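PDB 6VXC: trans-4-hydroxy-L-proline dehydratase from Clostridioides difficile 70-100-2010, which catalyses, as a glycyl radical enzyme, the dehydration of trans-4-hydroxy-L-proline to delta(1)-pyrroline-5-carboxylate in the anaerobic breakdown of 4-hydroxyproline. Local coordinates for residues K708-M713 with T721-R726; N743-Y748 with H754-N759. All coordinates share one frame; numbering follows the deposited sequence.

Both interactions are buried, lie in the C-terminal glycine radical region and meet at one mixed sheet. Interaction 1 lays the end of helix 703-711 against the chain leading into strand 724-726, whereas interaction 2 packs helix 734-750 on the neighbouring strand 755-759; one contact thus seats a helix on the sheet, the other holds the approach to the adjacent strand. The strands are joined by a probable backbone bond from Asn-759 N to Gln-725 O, 2.9 Å. Their chemistry differs with position: 708-713 with 721-726 is a sparse contact in which sulfur meets methyl, while 743-748 with 754-759 buries more surface through aliphatic and aromatic groups and adds a water bridge beside Tyr-748.

Interaction 1 of 2, residues K708-M713 with T721-R726; sequences KSCAKM and TLLNQR
A small, buried contact joins the C-terminal part of helix 703-711, with the loop after it, to the loop entering strand 724-726, an outermost strand of the mixed sheet in the glycine radical region. Two separate sulfur-to-methyl meetings make it, one from Cys-710 and one from Met-713, and together they bury about 130 Å². In the first, Cys-710 points its thiol at the isopropyl end of Leu-723. SG sits almost evenly between the two methyls, 3.8 Å from Leu-723 CD1 and 3.9 Å from Leu-723 CD2, so the sulfur meets the fork of the leucine rather than one prong. The fork is carried out to it because Leu-723 CG lies opposite the backbone N (chi1 175°). Tyr-748 of helix 734-750 touches both residues, tying this pair to the neighbouring helix.

The second meeting is formed in the loop beyond the helix. Met-713 and Thr-721 run past each other in opposite directions, and the threonine offers its methyl, not its hydroxyl. OG1 is instead hydrogen-bonded to ND1 of His-715, whose NE2 reaches back to Cys-710 O, so one imidazole in the connecting loop links both sides of the contact. The Thr-721 side chain lies about 9 Å from that of Glu-456, the proton acceptor inferred by similarity, which places the contact near the active site. With chi1 and chi2 both extended (each -177°), the methionine chain carries SD to 3.9 Å from Thr-721 CG2.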
loop_
_atom_site.group_PDB
_atom_site.type_symbol
_atom_site.label_atom_id
_atom_site.label_comp_id
_atom_site.label_asym_id
_atom_site.label_seq_id
_atom_site.Cartn_x
_atom_site.Cartn_y
_atom_site.Cartn_z
ATOM N N LYS A 708 -19.730 15.279 -6.156
ATOM C CA LYS A 708 -20.149 16.399 -5.319
ATOM C C LYS A 708 -20.316 15.972 -3.856
ATOM O O LYS A 708 -19.887 16.688 -2.951
ATOM C CB LYS A 708 -21.443 16.994 -5.880
ATOM C CG LYS A 708 -21.247 17.848 -7.132
ATOM C CD LYS A 708 -22.473 18.708 -7.369
ATOM C CE LYS A 708 -22.548 19.201 -8.791
ATOM N NZ LYS A 708 -23.807 19.973 -9.003
ATOM N N SER A 709 -20.891 14.788 -3.604
ATOM C CA SER A 709 -20.958 14.282 -2.234
ATOM C C SER A 709 -19.556 14.070 -1.648
ATOM O O SER A 709 -19.261 14.509 -0.533
ATOM C CB SER A 709 -21.748 12.966 -2.202
ATOM O OG SER A 709 -23.145 13.135 -2.326
ATOM N N CYS A 710 -18.675 13.406 -2.401
ATOM C CA CYS A 710 -17.333 13.113 -1.899
ATOM C C CYS A 710 -16.525 14.381 -1.637
ATOM O O CYS A 710 -15.656 14.390 -0.760
ATOM C CB CYS A 710 -16.584 12.215 -2.895
ATOM S SG CYS A 710 -17.255 10.559 -3.023
ATOM N N ALA A 711 -16.772 15.442 -2.400
ATOM C CA ALA A 711 -16.024 16.677 -2.200
ATOM C C ALA A 711 -16.397 17.395 -0.906
ATOM O O ALA A 711 -15.643 18.269 -0.463
ATOM C CB ALA A 711 -16.230 17.611 -3.390
ATOM N N LYS A 712 -17.519 17.030 -0.278
ATOM C CA LYS A 712 -17.933 17.640 0.981
ATOM C C LYS A 712 -17.116 17.129 2.162
ATOM O O LYS A 712 -17.169 17.725 3.241
ATOM C CB LYS A 712 -19.430 17.397 1.211
ATOM C CG LYS A 712 -20.318 18.043 0.146
ATOM C CD LYS A 712 -21.779 17.616 0.295
ATOM C CE LYS A 712 -22.619 18.080 -0.899
ATOM N NZ LYS A 712 -24.035 17.626 -0.739
ATOM N N MET A 713 -16.385 16.039 1.971
ATOM C CA MET A 713 -15.358 15.598 2.896
ATOM C C MET A 713 -14.108 16.456 2.696
ATOM O O MET A 713 -13.725 16.758 1.564
ATOM C CB MET A 713 -15.063 14.117 2.644
ATOM C CG MET A 713 -14.068 13.462 3.561
ATOM S SD MET A 713 -13.749 11.746 3.106
ATOM C CE MET A 713 -15.225 10.971 3.760
ATOM N N THR A 721 -7.759 9.788 0.475
ATOM C CA THR A 721 -9.039 9.093 0.444
ATOM C C THR A 721 -9.158 8.342 -0.879
ATOM O O THR A 721 -8.597 8.765 -1.895
ATOM C CB THR A 721 -10.225 10.053 0.556
ATOM O OG1 THR A 721 -10.222 10.928 -0.578
ATOM C CG2 THR A 721 -10.175 10.866 1.862
ATOM N N LEU A 722 -9.932 7.259 -0.877
ATOM C CA LEU A 722 -10.018 6.367 -2.025
ATOM C C LEU A 722 -11.435 6.381 -2.596
ATOM O O LEU A 722 -12.393 6.055 -1.893
ATOM C CB LEU A 722 -9.614 4.956 -1.617
ATOM C CG LEU A 722 -9.334 3.988 -2.759
ATOM C CD1 LEU A 722 -8.405 2.891 -2.242
ATOM C CD2 LEU A 722 -10.608 3.402 -3.317
ATOM N N LEU A 723 -11.572 6.730 -3.871
ATOM C CA LEU A 723 -12.877 6.725 -4.533
ATOM C C LEU A 723 -12.842 5.831 -5.767
ATOM O O LEU A 723 -12.124 6.130 -6.723
ATOM C CB LEU A 723 -13.319 8.141 -4.922
ATOM C CG LEU A 723 -14.628 8.225 -5.745
ATOM C CD1 LEU A 723 -15.792 7.599 -4.988
ATOM C CD2 LEU A 723 -14.976 9.658 -6.113
ATOM N N ASN A 724 -13.652 4.761 -5.753
ATOM C CA ASN A 724 -13.928 3.922 -6.918
ATOM C C ASN A 724 -15.161 4.431 -7.652
ATOM O O ASN A 724 -16.178 4.740 -7.030
ATOM C CB ASN A 724 -14.220 2.474 -6.527
ATOM C CG ASN A 724 -12.993 1.668 -6.258
ATOM O OD1 ASN A 724 -12.886 1.006 -5.214
ATOM N ND2 ASN A 724 -12.051 1.715 -7.173
ATOM N N GLN A 725 -15.070 4.499 -8.978
ATOM C CA GLN A 725 -16.229 4.712 -9.836
ATOM C C GLN A 725 -16.156 3.737 -11.001
ATOM O O GLN A 725 -15.078 3.266 -11.370
ATOM C CB GLN A 725 -16.325 6.161 -10.339
ATOM C CG GLN A 725 -16.847 7.193 -9.304
ATOM C CD GLN A 725 -18.306 6.969 -8.916
ATOM O OE1 GLN A 725 -19.215 7.365 -9.640
ATOM N NE2 GLN A 725 -18.532 6.347 -7.762
ATOM N N ARG A 726 -17.321 3.422 -11.556
ATOM C CA ARG A 726 -17.464 2.414 -12.593
ATOM C C ARG A 726 -18.372 2.948 -13.694
ATOM O O ARG A 726 -19.413 3.538 -13.404
ATOM C CB ARG A 726 -18.028 1.120 -12.001
ATOM C CG ARG A 726 -18.458 0.121 -13.020
ATOM C CD ARG A 726 -19.283 -0.982 -12.403
ATOM N NE ARG A 726 -19.945 -1.737 -13.456
ATOM C CZ ARG A 726 -20.856 -2.678 -13.261
ATOM N NH1 ARG A 726 -21.237 -3.009 -12.034
ATOM N NH2 ARG A 726 -21.379 -3.292 -14.311
#

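Interaction 2 of 2, residues N743-Y748 with H754-N759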
loop_
_atom_site.group_PDB
_atom_site.type_symbol
_atom_site.label_atom_id
_atom_site.label_comp_id
_atom_site.label_asym_id
_atom_site.label_seq_id
_atom_site.Cartn_x
_atom_site.Cartn_y
_atom_site.Cartn_z
ATOM N N ASN A 743 -13.176 15.130 -18.033
ATOM C CA ASN A 743 -13.899 16.215 -17.396
ATOM C C ASN A 743 -14.327 15.847 -15.983
ATOM O O ASN A 743 -14.356 16.709 -15.103
ATOM C CB ASN A 743 -15.116 16.592 -18.235
ATOM C CG ASN A 743 -14.747 17.354 -19.510
ATOM O OD1 ASN A 743 -13.604 17.759 -19.690
ATOM N ND2 ASN A 743 -15.732 17.569 -20.383
ATOM N N LEU A 744 -14.714 14.588 -15.760
ATOM C CA LEU A 744 -15.104 14.174 -14.417
ATOM C C LEU A 744 -13.918 14.265 -13.458
ATOM O O LEU A 744 -14.052 14.745 -12.326
ATOM C CB LEU A 744 -15.664 12.747 -14.451
ATOM C CG LEU A 744 -16.304 12.247 -13.142
ATOM C CD1 LEU A 744 -17.655 12.921 -12.900
ATOM C CD2 LEU A 744 -16.420 10.739 -13.073
ATOM N N VAL A 745 -12.748 13.831 -13.909
ATOM C CA VAL A 745 -11.542 13.935 -13.089
ATOM C C VAL A 745 -11.271 15.390 -12.727
ATOM O O VAL A 745 -11.060 15.720 -11.554
ATOM C CB VAL A 745 -10.351 13.286 -13.814
ATOM C CG1 VAL A 745 -9.045 13.536 -13.059
ATOM C CG2 VAL A 745 -10.587 11.792 -13.956
ATOM N N ARG A 746 -11.282 16.273 -13.737
ATOM C CA ARG A 746 -11.044 17.704 -13.529
ATOM C C ARG A 746 -12.088 18.325 -12.610
ATOM O O ARG A 746 -11.768 19.197 -11.793
ATOM C CB ARG A 746 -11.050 18.461 -14.869
ATOM C CG ARG A 746 -9.916 18.180 -15.825
ATOM C CD ARG A 746 -8.723 19.047 -15.575
ATOM N NE ARG A 746 -7.783 18.980 -16.685
ATOM C CZ ARG A 746 -6.477 19.168 -16.541
ATOM N NH1 ARG A 746 -5.983 19.426 -15.336
ATOM N NH2 ARG A 746 -5.662 19.058 -17.577
ATOM N N ALA A 747 -13.354 17.951 -12.788
ATOM C CA ALA A 747 -14.401 18.512 -11.949
ATOM C C ALA A 747 -14.173 18.127 -10.496
ATOM O O ALA A 747 -14.156 18.984 -9.607
ATOM C CB ALA A 747 -15.776 18.036 -12.420
ATOM N N TYR A 748 -13.939 16.842 -10.249
ATOM C CA TYR A 748 -13.703 16.392 -8.884
ATOM C C TYR A 748 -12.498 17.104 -8.292
ATOM O O TYR A 748 -12.561 17.629 -7.179
ATOM C CB TYR A 748 -13.493 14.875 -8.863
ATOM C CG TYR A 748 -13.410 14.270 -7.467
ATOM C CD1 TYR A 748 -14.265 14.692 -6.443
ATOM C CD2 TYR A 748 -12.497 13.255 -7.182
ATOM C CE1 TYR A 748 -14.197 14.124 -5.174
ATOM C CE2 TYR A 748 -12.419 12.684 -5.916
ATOM C CZ TYR A 748 -13.269 13.120 -4.914
ATOM O OH TYR A 748 -13.194 12.562 -3.649
ATOM N N HIS A 754 -9.369 14.110 -3.714
ATOM C CA HIS A 754 -8.020 13.572 -3.618
ATOM C C HIS A 754 -7.677 12.584 -4.732
ATOM O O HIS A 754 -6.572 12.624 -5.285
ATOM C CB HIS A 754 -7.844 12.894 -2.251
ATOM C CG HIS A 754 -6.529 12.216 -2.083
ATOM N ND1 HIS A 754 -5.368 12.895 -1.804
ATOM C CD2 HIS A 754 -6.187 10.912 -2.181
ATOM C CE1 HIS A 754 -4.368 12.036 -1.711
ATOM N NE2 HIS A 754 -4.837 10.826 -1.947
ATOM N N HIS A 755 -8.601 11.681 -5.057
ATOM C CA HIS A 755 -8.292 10.508 -5.855
ATOM C C HIS A 755 -9.558 9.976 -6.509
ATOM O O HIS A 755 -10.635 10.015 -5.914
ATOM C CB HIS A 755 -7.666 9.418 -4.976
ATOM C CG HIS A 755 -7.823 8.033 -5.519
ATOM N ND1 HIS A 755 -8.917 7.239 -5.245
ATOM C CD2 HIS A 755 -7.018 7.302 -6.321
ATOM C CE1 HIS A 755 -8.772 6.072 -5.848
ATOM N NE2 HIS A 755 -7.625 6.086 -6.508
ATOM N N ILE A 756 -9.410 9.438 -7.718
ATOM C CA ILE A 756 -10.478 8.681 -8.357
ATOM C C ILE A 756 -9.844 7.658 -9.292
ATOM O O ILE A 756 -8.795 7.909 -9.899
ATOM C CB ILE A 756 -11.482 9.626 -9.076
ATOM C CG1 ILE A 756 -12.777 8.898 -9.476
ATOM C CG2 ILE A 756 -10.861 10.318 -10.285
ATOM C CD1 ILE A 756 -13.877 9.860 -9.870
ATOM N N GLN A 757 -10.493 6.498 -9.410
ATOM C CA GLN A 757 -10.040 5.435 -10.298
ATOM C C GLN A 757 -11.272 4.700 -10.830
ATOM O O GLN A 757 -12.308 4.664 -10.170
ATOM C CB GLN A 757 -9.110 4.468 -9.576
ATOM C CG GLN A 757 -9.781 3.729 -8.438
ATOM C CD GLN A 757 -8.783 3.024 -7.528
ATOM O OE1 GLN A 757 -7.623 3.437 -7.419
ATOM N NE2 GLN A 757 -9.211 1.926 -6.913
ATOM N N PHE A 758 -11.149 4.093 -12.013
ATOM C CA PHE A 758 -12.307 3.617 -12.767
ATOM C C PHE A 758 -12.241 2.122 -13.078
ATOM O O PHE A 758 -11.188 1.590 -13.444
ATOM C CB PHE A 758 -12.454 4.386 -14.092
ATOM C CG PHE A 758 -12.551 5.877 -13.922
ATOM C CD1 PHE A 758 -13.604 6.441 -13.199
ATOM C CD2 PHE A 758 -11.593 6.718 -14.485
ATOM C CE1 PHE A 758 -13.698 7.822 -13.043
ATOM C CE2 PHE A 758 -11.672 8.105 -14.332
ATOM C CZ PHE A 758 -12.734 8.658 -13.611
ATOM N N ASN A 759 -13.381 1.459 -12.931
ATOM C CA ASN A 759 -13.666 0.201 -13.604
ATOM C C ASN A 759 -14.480 0.483 -14.866
ATOM O O ASN A 759 -15.368 1.338 -14.860
ATOM C CB ASN A 759 -14.437 -0.768 -12.702
ATOM C CG ASN A 759 -13.525 -1.723 -11.952
ATOM O OD1 ASN A 759 -12.634 -2.342 -12.534
ATOM N ND2 ASN A 759 -13.761 -1.868 -10.658
HETATM O O HOH W 1 -10.924 11.007 -3.243
#
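Leu-744 and Val-745 of helix 734-750 pack against Ile-756 and Phe-758 of strand 755-759, while Tyr-748 meets Ile-756 and the backbone of His-754 and His-755; the short helix and strand segments run nearly antiparallel at 161°, their axes 9.4 Å apart. The apolar part is an interleaving of branches. Leu-744 CD2 reaches both strand residues: it lies 4.0 Å from Phe-758 CE1 and also touches Ile-756 CD1, the leucine and isoleucine crossing at about a right angle. Val-745 uses one methyl for two neighbours. Its CG2 comes in the plane of the Phe-758 ring, at the edge and 3.8 Å from CZ, and meets Ile-756 CG2 at 4.0 Å. Tyr-748 adds CD2 against Ile-756 CB. Beyond these residues, Phe-727 meets the Phe-758 ring, and Ile-707 of helix 703-711 packs on Leu-744 and Tyr-748.

The polar part gathers around Tyr-748. Its CG is opposite the backbone N (chi1 -173°), which sends the ring toward the start of the strand, where CE2 closes to 3.2 Å on His-755 O near the ring plane. A water also lies in that plane at the ring edge. It is hydrogen-bonded to Tyr-748 OH at 2.8 Å and donates to His-755 O at 2.9 Å, bridging phenol and backbone.

His-755 ND1 bonds to Leu-723 N, while His-754 binds Glu-435 and the carbonyl of Val-455, which falls in sequence between Cys-454 and Glu-456. Strand 755-759 thus turns Ile-756 and Phe-758 to the helix, while His-755 and the preceding His-754 point away from it, near those two residues assigned to catalysis by similarity, within the beta-alpha-beta unit of strand 724-726, helix 734-750 and strand 755-759.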